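Side-chain contacts in uncharacterized protein (Sinorhizobium meliloti, PDB 4DNH), which is of uncharacterised function but adopts a TIM-barrel fold and, as a dihydrodipicolinate synthase family protein, is probably an enzyme: residues A[98-103]-A[144-149]; A[210-215]-A[239-244]; A[350-355]-A[379-384]. All coordinates share one frame; numbering follows the deposited sequence.

Contact 1. Residues A[98-103]-A[144-149]; sequences ELIRRS and EAIEAE
Ile100 overlaps Ile146 with the outer end of its chain, CD1 lying 3.9 Å from CD1 of Ile146. The two side chains cross at about a right angle, and the branch methyl joins in, with Ile100 CG2 4.0 Å from Ile146 CG1. In Ile100, CG1 lies beside the backbone N (chi1 -69°) and the chain beyond it is extended, which carries CD1 across to the other helix. Both isoleucines also rest on Cys117 of strand 115-119. This is the outer layer of a beta/alpha barrel of the TIM type: helices 93-108 and 132-148 follow successive parallel strands, and their apolar residues fill the angle between the helix pair and the strand beneath.

Farther from the sheet the contact becomes partly polar. Glu149, at the C-terminal end of segment 144-149, has a chain bent at chi2 (-74°) that turns its carboxylate onto the aliphatic part of Arg101. Arg101 CG is 3.7 Å from Glu149 OE1 and about as far from CD and OE2, so the methylene sits over the flat of the group. The charged ends do not pair: Arg101 NE remains 5.0 Å from Glu149 OE2. Arg101 is drawn along its own helix instead, its NH1 2.9 Å from Glu98 OE2 in a salt bridge. The same oxygen receives Arg102 NE at 2.9 Å, from above the carboxylate plane. Glu98 is thus shared by two arginines, and Arg102 also makes a cation-pi contact with Trp61 of helix 61-73.

Contact 2. Residues A[210-215]-A[239-244]; sequences AAMKTC and EIVMRR
Met212 and Met242, both selenomethionine, supply most of the apolar contact by sliding past each other in opposite directions. Each selenium lies beside the other's methylene: Met212 SE is 3.8 Å from Met242 CG, and Met242 SE is 3.9 Å from Met212 CG. The chain of Met242 is extended to its end, with CG anti to the backbone N (chi1 -155°). Its CE therefore reaches the base of the Met212 chain on the other helix, 3.8 Å from Met212 CG, and Cys215 SG beyond it at 3.5 Å. Met212 instead bends at its last torsion (chi3 52°), bringing CE within 4.3 Å of Val241 CG1 at the exposed margin of this otherwise buried patch.

Polar and charged groups on segment 239-244 are engaged away from this interface. Arg243 and Arg244 share Asp267 OD2 in salt bridges, and the Arg244 guanidinium has Ile240 CG2 over one face, 3.4 Å above its plane and toward the rim. Glu239 is held through both carboxylate oxygens, by Thr254 OG1 and Ser272 OG, and Ser272 OG also bonds Arg243 NH1, linking the two residues through one hydroxyl.

Helices 208-221 and 236-243 are successive outer helices of the TIM barrel, their short segments running at 28° to each other with axes 11.6 Å apart at closest approach. Strand 226-232 connects them in sequence and lies beneath both: Cys215 and Met242 pack on Ile229, and Met242 continues onto Ile231 and onto Met252 of strand 251-254.

Contact 3. Residues A[350-355]-A[379-384]; sequences RSLVHL and RRVLAM
The backbone N of His354, two residues after Leu352, which meets Val381 and Leu382, is gripped twice by Ser351: OG accepts at 3.0 Å with an N-H...O angle of 148°, and the carbonyl O accepts weakly at 3.2 Å. This is an N-cap, with Ser351 immediately ahead of helix 352-364. The serine hydroxyl is turned back over the helix start (chi1 71°), where it satisfies an amide that lacks an earlier helical turn to bond to. The capped helix belongs to the helical C-terminal part of the chain, which follows the eight strands of the TIM barrel, and it packs against the last helix, 371-384.

That packing is wholly apolar and centres on Leu352. Its CG lies anti to the backbone N, projecting the branched end toward the other helix. There Leu352 CD1 meets two residues, Val381 CG1 at 4.0 Å and Leu382 CD1 at 3.9 Å. The leucines cross at about a right angle, whereas Leu352 and Val381 slide past each other in opposite directions. Pro8 of strand 4-9 touches both leucines, so the N-terminal hairpin borders the junction, while Val381 also rests on Tyr332 of helix 323-333.

Around the cap, Arg350 and His354 tie the segment to helix 308-315 and the residues just after it. Arg350 NH2 bonds the carbonyl oxygens of Ile315 and Lys317, and the ring of His354 stacks with that of His314, whose NE2 also bonds His354 O. Arg350 folds against the His354 ring as it passes: its CD sits over the centre of one face, 3.8 Å above the ring plane.

Overall arrangement
From the N terminus, the chain first builds the hairpin of strands 4-9 and 12-17, then the barrel. Contact 1 closes a loop of 40 residues containing strand 115-119, and contact 2 one of 23 containing strand 226-232; each therefore joins the helix before a barrel strand to the helix after it. Contact 3 closes a further 23-residue loop that contains no strand, joining two C-terminal helices beside the N-terminal hairpin. The three follow in series, without nesting or crossing. None touches another: their centres are 31 to 40 Å apart, and contacts 2 and 3 lie on opposite sides of the chain's centre.

Contact 1. Residues A[98-103]-A[144-149]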
# COMPACT_ATOMS: atom_id res chain seq x y z
N GLU A 98 12.34 7.22 10.70
CA GLU A 98 11.96 8.60 10.99
C GLU A 98 10.50 8.85 10.63
O GLU A 98 9.78 9.51 11.37
CB GLU A 98 12.91 9.58 10.29
CG GLU A 98 12.62 11.05 10.50
CD GLU A 98 12.87 11.56 11.91
OE1 GLU A 98 13.01 10.74 12.86
OE2 GLU A 98 12.92 12.80 12.08
N LEU A 99 10.04 8.26 9.53
CA LEU A 99 8.65 8.45 9.10
C LEU A 99 7.71 7.79 10.11
O LEU A 99 6.69 8.37 10.51
CB LEU A 99 8.45 7.88 7.71
CG LEU A 99 7.07 7.90 7.07
CD1 LEU A 99 6.41 9.28 7.16
CD2 LEU A 99 7.22 7.46 5.62
N ILE A 100 8.09 6.61 10.55
CA ILE A 100 7.37 5.91 11.59
C ILE A 100 7.29 6.75 12.87
O ILE A 100 6.21 6.94 13.42
CB ILE A 100 7.96 4.50 11.83
CG1 ILE A 100 7.66 3.61 10.62
CG2 ILE A 100 7.42 3.91 13.13
CD1 ILE A 100 8.28 2.23 10.65
N ARG A 101 8.42 7.29 13.31
CA ARG A 101 8.49 8.16 14.49
C ARG A 101 7.57 9.40 14.40
O ARG A 101 6.78 9.65 15.30
CB ARG A 101 9.94 8.56 14.76
CG ARG A 101 10.16 9.39 16.01
CD ARG A 101 11.47 10.16 15.91
NE ARG A 101 11.33 11.45 16.56
CZ ARG A 101 11.35 12.64 15.95
NH1 ARG A 101 11.53 12.73 14.64
NH2 ARG A 101 11.19 13.74 16.66
N ARG A 102 7.68 10.16 13.31
CA ARG A 102 6.80 11.32 13.09
C ARG A 102 5.31 10.94 13.04
O ARG A 102 4.49 11.57 13.71
CB ARG A 102 7.14 12.06 11.80
CG ARG A 102 8.61 12.24 11.57
CD ARG A 102 9.07 13.59 12.04
NE ARG A 102 10.34 13.94 11.42
CZ ARG A 102 10.64 15.16 11.00
NH1 ARG A 102 9.75 16.15 11.08
NH2 ARG A 102 11.84 15.39 10.47
N SER A 103 4.97 9.92 12.25
CA SER A 103 3.57 9.49 12.12
C SER A 103 2.92 9.02 13.43
O SER A 103 1.78 9.39 13.72
CB SER A 103 3.43 8.41 11.05
OG SER A 103 3.43 9.01 9.77
N GLU A 144 12.09 -3.37 17.94
CA GLU A 144 12.30 -2.65 19.19
C GLU A 144 12.25 -1.15 18.97
O GLU A 144 11.64 -0.42 19.75
CB GLU A 144 13.62 -3.07 19.86
CG GLU A 144 13.52 -4.41 20.60
CD GLU A 144 14.87 -4.99 20.99
OE1 GLU A 144 15.92 -4.48 20.52
OE2 GLU A 144 14.88 -5.98 21.76
N ALA A 145 12.86 -0.69 17.88
CA ALA A 145 12.79 0.72 17.50
C ALA A 145 11.34 1.19 17.39
O ALA A 145 10.99 2.23 17.97
CB ALA A 145 13.53 0.95 16.19
N ILE A 146 10.49 0.42 16.71
CA ILE A 146 9.08 0.78 16.52
C ILE A 146 8.28 0.76 17.83
O ILE A 146 7.61 1.75 18.18
CB ILE A 146 8.40 -0.07 15.42
CG1 ILE A 146 8.96 0.32 14.05
CG2 ILE A 146 6.90 0.17 15.42
CD1 ILE A 146 9.00 -0.82 13.05
N GLU A 147 8.37 -0.35 18.55
CA GLU A 147 7.71 -0.48 19.84
C GLU A 147 8.10 0.62 20.81
O GLU A 147 7.26 1.08 21.58
CB GLU A 147 7.98 -1.86 20.43
CG GLU A 147 7.20 -2.96 19.73
CD GLU A 147 7.50 -4.36 20.24
OE1 GLU A 147 8.55 -4.56 20.90
OE2 GLU A 147 6.69 -5.26 19.97
N ALA A 148 9.35 1.08 20.76
CA ALA A 148 9.78 2.18 21.62
C ALA A 148 9.02 3.49 21.34
O ALA A 148 8.94 4.34 22.20
CB ALA A 148 11.29 2.41 21.53
N GLU A 149 8.46 3.63 20.15
CA GLU A 149 7.66 4.82 19.82
C GLU A 149 6.15 4.52 19.99
O GLU A 149 5.29 5.31 19.59
CB GLU A 149 7.97 5.30 18.40
CG GLU A 149 9.44 5.58 18.11
CD GLU A 149 9.96 6.86 18.76
OE1 GLU A 149 9.14 7.71 19.18
OE2 GLU A 149 11.19 7.03 18.85

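Contact 2. Residues A[210-215]-A[239-244]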
# COMPACT_ATOMS: atom_id res chain seq x y z
N ALA A 210 2.24 -24.22 -2.05
CA ALA A 210 3.00 -24.98 -1.07
C ALA A 210 3.60 -24.05 -0.03
O ALA A 210 3.69 -24.39 1.14
CB ALA A 210 4.08 -25.81 -1.77
N ALA A 211 4.02 -22.86 -0.46
CA ALA A 211 4.45 -21.80 0.44
C ALA A 211 3.31 -21.39 1.41
O ALA A 211 3.56 -21.11 2.58
CB ALA A 211 4.95 -20.61 -0.35
N MSE A 212 2.08 -21.36 0.90
CA MSE A 212 0.89 -21.12 1.71
C MSE A 212 0.83 -22.02 2.92
O MSE A 212 0.56 -21.55 4.02
CB MSE A 212 -0.33 -21.36 0.84
CG MSE A 212 -1.41 -20.33 1.13
SE MSE A 212 -3.16 -20.88 0.42
CE MSE A 212 -3.30 -22.68 1.20
N LYS A 213 1.10 -23.31 2.73
CA LYS A 213 1.12 -24.32 3.81
C LYS A 213 2.03 -23.92 4.98
O LYS A 213 1.62 -23.98 6.14
CB LYS A 213 1.56 -25.68 3.24
CG LYS A 213 1.27 -26.90 4.12
CD LYS A 213 2.19 -28.05 3.74
CE LYS A 213 1.43 -29.32 3.37
NZ LYS A 213 0.70 -29.96 4.51
N THR A 214 3.25 -23.51 4.65
CA THR A 214 4.23 -23.09 5.64
C THR A 214 3.74 -21.83 6.35
O THR A 214 3.92 -21.68 7.56
CB THR A 214 5.58 -22.77 4.98
OG1 THR A 214 5.89 -23.76 4.00
CG2 THR A 214 6.71 -22.73 6.01
N CYS A 215 3.13 -20.93 5.58
CA CYS A 215 2.65 -19.66 6.09
C CYS A 215 1.50 -19.86 7.07
O CYS A 215 1.50 -19.29 8.17
CB CYS A 215 2.20 -18.77 4.94
SG CYS A 215 1.70 -17.12 5.47
N GLU A 239 -6.14 -16.04 -2.32
CA GLU A 239 -6.63 -15.36 -1.13
C GLU A 239 -7.89 -16.04 -0.55
O GLU A 239 -7.98 -16.27 0.66
CB GLU A 239 -6.89 -13.87 -1.42
CG GLU A 239 -7.16 -13.05 -0.18
CD GLU A 239 -7.37 -11.56 -0.43
OE1 GLU A 239 -6.76 -11.00 -1.37
OE2 GLU A 239 -8.13 -10.93 0.34
N ILE A 240 -8.84 -16.34 -1.43
CA ILE A 240 -10.11 -16.94 -1.03
C ILE A 240 -9.85 -18.28 -0.36
O ILE A 240 -10.41 -18.57 0.70
CB ILE A 240 -11.09 -17.06 -2.22
CG1 ILE A 240 -11.55 -15.65 -2.65
CG2 ILE A 240 -12.27 -17.95 -1.86
CD1 ILE A 240 -12.39 -15.58 -3.91
N VAL A 241 -8.95 -19.07 -0.96
CA VAL A 241 -8.58 -20.37 -0.40
C VAL A 241 -7.88 -20.22 0.95
O VAL A 241 -8.00 -21.09 1.81
CB VAL A 241 -7.73 -21.22 -1.39
CG1 VAL A 241 -7.15 -22.46 -0.71
CG2 VAL A 241 -8.57 -21.62 -2.60
N MSE A 242 -7.20 -19.11 1.15
CA MSE A 242 -6.42 -18.94 2.37
C MSE A 242 -7.23 -18.39 3.50
O MSE A 242 -7.07 -18.83 4.64
CB MSE A 242 -5.21 -18.07 2.12
CG MSE A 242 -4.18 -18.44 3.16
SE MSE A 242 -2.73 -17.14 2.98
CE MSE A 242 -1.44 -18.06 4.15
N ARG A 243 -8.12 -17.45 3.20
CA ARG A 243 -8.95 -16.84 4.23
C ARG A 243 -9.96 -17.80 4.88
O ARG A 243 -10.52 -17.50 5.94
CB ARG A 243 -9.63 -15.58 3.70
CG ARG A 243 -10.70 -15.81 2.66
CD ARG A 243 -11.36 -14.50 2.29
NE ARG A 243 -12.39 -14.72 1.29
CZ ARG A 243 -12.99 -13.75 0.59
NH1 ARG A 243 -12.67 -12.48 0.76
NH2 ARG A 243 -13.92 -14.08 -0.31
N ARG A 244 -10.18 -18.95 4.25
CA ARG A 244 -11.09 -19.99 4.75
C ARG A 244 -10.39 -20.96 5.71
O ARG A 244 -11.04 -21.61 6.54
CB ARG A 244 -11.75 -20.74 3.59
CG ARG A 244 -12.72 -19.88 2.78
CD ARG A 244 -13.08 -20.50 1.43
NE ARG A 244 -14.03 -19.65 0.70
CZ ARG A 244 -14.74 -20.03 -0.36
NH1 ARG A 244 -14.65 -21.26 -0.85
NH2 ARG A 244 -15.57 -19.16 -0.93

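Contact 3. Residues A[350-355]-A[379-384]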
# COMPACT_ATOMS: atom_id res chain seq x y z
N ARG A 350 6.54 5.78 -15.54
CA ARG A 350 5.38 5.51 -16.39
C ARG A 350 5.40 6.43 -17.59
O ARG A 350 5.80 7.59 -17.47
CB ARG A 350 4.06 5.67 -15.61
CG ARG A 350 3.83 4.67 -14.48
CD ARG A 350 3.88 3.20 -14.92
NE ARG A 350 3.22 2.33 -13.94
CZ ARG A 350 3.14 1.00 -14.02
NH1 ARG A 350 3.71 0.33 -15.03
NH2 ARG A 350 2.49 0.32 -13.08
N SER A 351 4.96 5.93 -18.76
CA SER A 351 4.92 6.76 -19.97
C SER A 351 3.88 7.85 -19.78
O SER A 351 3.06 7.78 -18.87
CB SER A 351 4.57 5.92 -21.19
OG SER A 351 3.21 5.51 -21.12
N LEU A 352 3.93 8.86 -20.63
CA LEU A 352 2.93 9.91 -20.63
C LEU A 352 1.57 9.31 -20.97
O LEU A 352 0.56 9.68 -20.36
CB LEU A 352 3.32 10.98 -21.64
CG LEU A 352 2.34 12.15 -21.78
CD1 LEU A 352 2.29 12.97 -20.49
CD2 LEU A 352 2.70 13.02 -22.99
N VAL A 353 1.57 8.39 -21.93
CA VAL A 353 0.39 7.70 -22.41
C VAL A 353 -0.30 7.02 -21.23
O VAL A 353 -1.53 7.02 -21.13
CB VAL A 353 0.76 6.65 -23.50
CG1 VAL A 353 -0.36 5.64 -23.71
CG2 VAL A 353 1.07 7.34 -24.82
N HIS A 354 0.49 6.45 -20.34
CA HIS A 354 -0.03 5.79 -19.16
C HIS A 354 -0.62 6.79 -18.19
O HIS A 354 -1.66 6.51 -17.58
CB HIS A 354 1.06 4.98 -18.51
CG HIS A 354 0.66 4.36 -17.21
ND1 HIS A 354 0.56 5.08 -16.07
CD2 HIS A 354 0.33 3.05 -16.88
CE1 HIS A 354 0.19 4.27 -15.06
NE2 HIS A 354 0.07 3.02 -15.56
N LEU A 355 0.02 7.95 -18.05
CA LEU A 355 -0.46 9.00 -17.15
C LEU A 355 -1.77 9.62 -17.65
O LEU A 355 -2.68 9.87 -16.87
CB LEU A 355 0.63 10.07 -16.91
CG LEU A 355 1.94 9.55 -16.30
CD1 LEU A 355 3.03 10.60 -16.26
CD2 LEU A 355 1.72 8.99 -14.90
N ARG A 379 -2.61 19.53 -17.93
CA ARG A 379 -2.16 20.42 -19.00
C ARG A 379 -0.70 20.82 -18.83
O ARG A 379 0.04 20.87 -19.80
CB ARG A 379 -3.04 21.67 -19.10
CG ARG A 379 -4.06 21.67 -20.22
CD ARG A 379 -5.43 22.04 -19.68
NE ARG A 379 -6.23 22.87 -20.57
CZ ARG A 379 -7.05 22.42 -21.52
NH1 ARG A 379 -7.19 21.12 -21.73
NH2 ARG A 379 -7.73 23.27 -22.28
N ARG A 380 -0.29 21.09 -17.58
CA ARG A 380 1.09 21.47 -17.29
C ARG A 380 2.06 20.32 -17.56
O ARG A 380 3.19 20.55 -18.01
CB ARG A 380 1.26 21.98 -15.85
CG ARG A 380 1.18 23.49 -15.73
CD ARG A 380 1.83 24.04 -14.46
NE ARG A 380 0.87 24.24 -13.37
CZ ARG A 380 0.89 23.58 -12.21
NH1 ARG A 380 1.82 22.67 -11.94
NH2 ARG A 380 -0.04 23.85 -11.29
N VAL A 381 1.59 19.10 -17.31
CA VAL A 381 2.36 17.89 -17.58
C VAL A 381 2.53 17.65 -19.08
O VAL A 381 3.64 17.38 -19.55
CB VAL A 381 1.75 16.67 -16.85
CG1 VAL A 381 2.43 15.38 -17.30
CG2 VAL A 381 1.87 16.85 -15.34
N LEU A 382 1.45 17.76 -19.84
CA LEU A 382 1.52 17.72 -21.30
C LEU A 382 2.44 18.79 -21.88
O LEU A 382 3.20 18.51 -22.80
CB LEU A 382 0.14 17.92 -21.91
CG LEU A 382 -0.79 16.78 -22.34
CD1 LEU A 382 -0.45 15.45 -21.70
CD2 LEU A 382 -2.22 17.20 -22.01
N ALA A 383 2.35 20.02 -21.35
CA ALA A 383 3.15 21.14 -21.88
C ALA A 383 4.63 20.84 -21.72
O ALA A 383 5.41 20.98 -22.66
CB ALA A 383 2.78 22.44 -21.20
N MSE A 384 4.99 20.39 -20.52
CA MSE A 384 6.32 19.90 -20.18
C MSE A 384 6.83 18.82 -21.12
O MSE A 384 8.04 18.71 -21.35
CB MSE A 384 6.14 19.32 -18.79
CG MSE A 384 7.43 19.18 -17.99
SE MSE A 384 8.53 20.81 -18.16
CE MSE A 384 10.14 19.95 -18.94